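Bacterioferritin (Rhodobacter capsulatus, PDB 1JGC) stores iron in a hollow 24-subunit shell, probably oxidising Fe(2+) with dioxygen at its ferroxidase centres, and binds one heme b per subunit dimer. Local coordinates at residues His28-Leu31 / Gln32-Trp35. Numbering follows the deposited sequence.
Sequences HFRL and QEDW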
loop_
_atom_site.group_PDB
_atom_site.type_symbol
_atom_site.label_atom_id
_atom_site.label_comp_id
_atom_site.label_asym_id
_atom_site.label_seq_id
_atom_site.Cartn_x
_atom_site.Cartn_y
_atom_site.Cartn_z
ATOM N N HIS A 28 -22.825 -11.605 41.540
ATOM C CA HIS A 28 -21.687 -10.931 42.139
ATOM C C HIS A 28 -21.139 -9.874 41.203
ATOM O O HIS A 28 -20.719 -8.802 41.641
ATOM C CB HIS A 28 -20.609 -11.945 42.503
ATOM C CG HIS A 28 -20.888 -12.673 43.778
ATOM N ND1 HIS A 28 -20.142 -13.749 44.202
ATOM C CD2 HIS A 28 -21.818 -12.458 44.740
ATOM C CE1 HIS A 28 -20.596 -14.164 45.371
ATOM N NE2 HIS A 28 -21.614 -13.397 45.720
ATOM N N PHE A 29 -21.148 -10.176 39.910
ATOM C CA PHE A 29 -20.679 -9.227 38.905
ATOM C C PHE A 29 -21.553 -7.970 38.994
ATOM O O PHE A 29 -21.052 -6.861 39.149
ATOM C CB PHE A 29 -20.763 -9.869 37.509
ATOM C CG PHE A 29 -21.031 -8.894 36.398
ATOM C CD1 PHE A 29 -20.160 -7.849 36.139
ATOM C CD2 PHE A 29 -22.171 -9.021 35.612
ATOM C CE1 PHE A 29 -20.421 -6.943 35.117
ATOM C CE2 PHE A 29 -22.439 -8.117 34.584
ATOM C CZ PHE A 29 -21.566 -7.079 34.336
ATOM N N ARG A 30 -22.863 -8.164 38.925
ATOM C CA ARG A 30 -23.800 -7.059 38.990
ATOM C C ARG A 30 -23.680 -6.272 40.285
ATOM O O ARG A 30 -23.651 -5.042 40.278
ATOM C CB ARG A 30 -25.224 -7.580 38.804
ATOM C CG ARG A 30 -25.620 -7.658 37.351
ATOM C CD ARG A 30 -25.562 -6.266 36.783
ATOM N NE ARG A 30 -25.544 -6.224 35.330
ATOM C CZ ARG A 30 -25.124 -5.172 34.635
ATOM N NH1 ARG A 30 -24.688 -4.093 35.264
ATOM N NH2 ARG A 30 -25.138 -5.196 33.313
ATOM N N LEU A 31 -23.607 -6.990 41.395
ATOM C CA LEU A 31 -23.465 -6.379 42.706
ATOM C C LEU A 31 -22.183 -5.534 42.760
ATOM O O LEU A 31 -22.210 -4.363 43.138
ATOM C CB LEU A 31 -23.411 -7.483 43.763
ATOM C CG LEU A 31 -24.476 -7.613 44.862
ATOM C CD1 LEU A 31 -25.730 -6.807 44.572
ATOM C CD2 LEU A 31 -24.792 -9.079 45.001
ATOM N N GLN A 32 -21.060 -6.133 42.380
ATOM C CA GLN A 32 -19.783 -5.426 42.389
ATOM C C GLN A 32 -19.796 -4.210 41.460
ATOM O O GLN A 32 -19.150 -3.200 41.729
ATOM C CB GLN A 32 -18.658 -6.392 41.998
ATOM C CG GLN A 32 -18.487 -7.504 43.014
ATOM C CD GLN A 32 -17.756 -8.717 42.478
ATOM O OE1 GLN A 32 -17.628 -8.898 41.268
ATOM N NE2 GLN A 32 -17.288 -9.567 43.382
ATOM N N GLU A 33 -20.541 -4.309 40.368
ATOM C CA GLU A 33 -20.623 -3.210 39.425
ATOM C C GLU A 33 -21.329 -2.027 40.088
ATOM O O GLU A 33 -20.889 -0.883 39.964
ATOM C CB GLU A 33 -21.389 -3.646 38.175
ATOM C CG GLU A 33 -21.249 -2.694 37.009
ATOM C CD GLU A 33 -19.834 -2.680 36.454
ATOM O OE1 GLU A 33 -19.325 -3.763 36.071
ATOM O OE2 GLU A 33 -19.223 -1.589 36.394
ATOM N N ASP A 34 -22.420 -2.308 40.795
ATOM C CA ASP A 34 -23.187 -1.262 41.474
ATOM C C ASP A 34 -22.402 -0.650 42.647
ATOM O O ASP A 34 -22.672 0.489 43.046
ATOM C CB ASP A 34 -24.536 -1.824 41.954
ATOM C CG ASP A 34 -25.445 -0.751 42.558
ATOM O OD1 ASP A 34 -25.642 0.317 41.925
ATOM O OD2 ASP A 34 -25.978 -0.980 43.669
ATOM N N TRP A 35 -21.435 -1.397 43.190
ATOM C CA TRP A 35 -20.608 -0.898 44.289
ATOM C C TRP A 35 -19.508 0.003 43.747
ATOM O O TRP A 35 -18.824 0.693 44.504
ATOM C CB TRP A 35 -19.967 -2.047 45.081
ATOM C CG TRP A 35 -20.944 -2.856 45.890
ATOM C CD1 TRP A 35 -22.136 -2.425 46.402
ATOM C CD2 TRP A 35 -20.823 -4.237 46.269
ATOM N NE1 TRP A 35 -22.765 -3.450 47.067
ATOM C CE2 TRP A 35 -21.982 -4.571 47.002
ATOM C CE3 TRP A 35 -19.849 -5.223 46.057
ATOM C CZ2 TRP A 35 -22.194 -5.850 47.522
ATOM C CZ3 TRP A 35 -20.062 -6.499 46.576
ATOM C CH2 TRP A 35 -21.226 -6.796 47.299
#
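Leu31 and Trp35 meet one turn apart where helix 5-34 runs out. Leu31 CG packs on the six-membered ring of the indole, 3.9 Å from Trp35 CZ2. Leu31 O lies over one face of the same ring system, offset toward its rim. Trp35 CG stands beside its own backbone N (chi1 -70°), which turns the indole back along the helix. With an alanine in place of Trp35, Leu31 CG would probably lose its aromatic neighbour and Arg143 of a third subunit its cation-pi partner.

Four backbone hydrogen bonds follow the i to i+4 pattern of an alpha helix. Gln32 N donates to His28 O at 2.8 Å, and Glu33 N to Phe29 O at 2.9 Å. Asp34 N and Trp35 N continue the pattern to Arg30 O and Leu31 O.

Glu33 runs alongside Phe29, pointing the same way, with Glu33 OE1 3.5 Å from Phe29 CE1 and the carboxylate and ring planes 72° apart.

Among the charged groups, Arg30 NH1 stays 5.4 Å from Glu33 OE1; Arg30 NE instead forms a salt bridge with Asp56 of a second subunit.

This is the end of one long helix of the ferritin-like bundle. Phe29 and Glu33 pack on helix 38-64, while His28 and Trp35 touch helix 83-111.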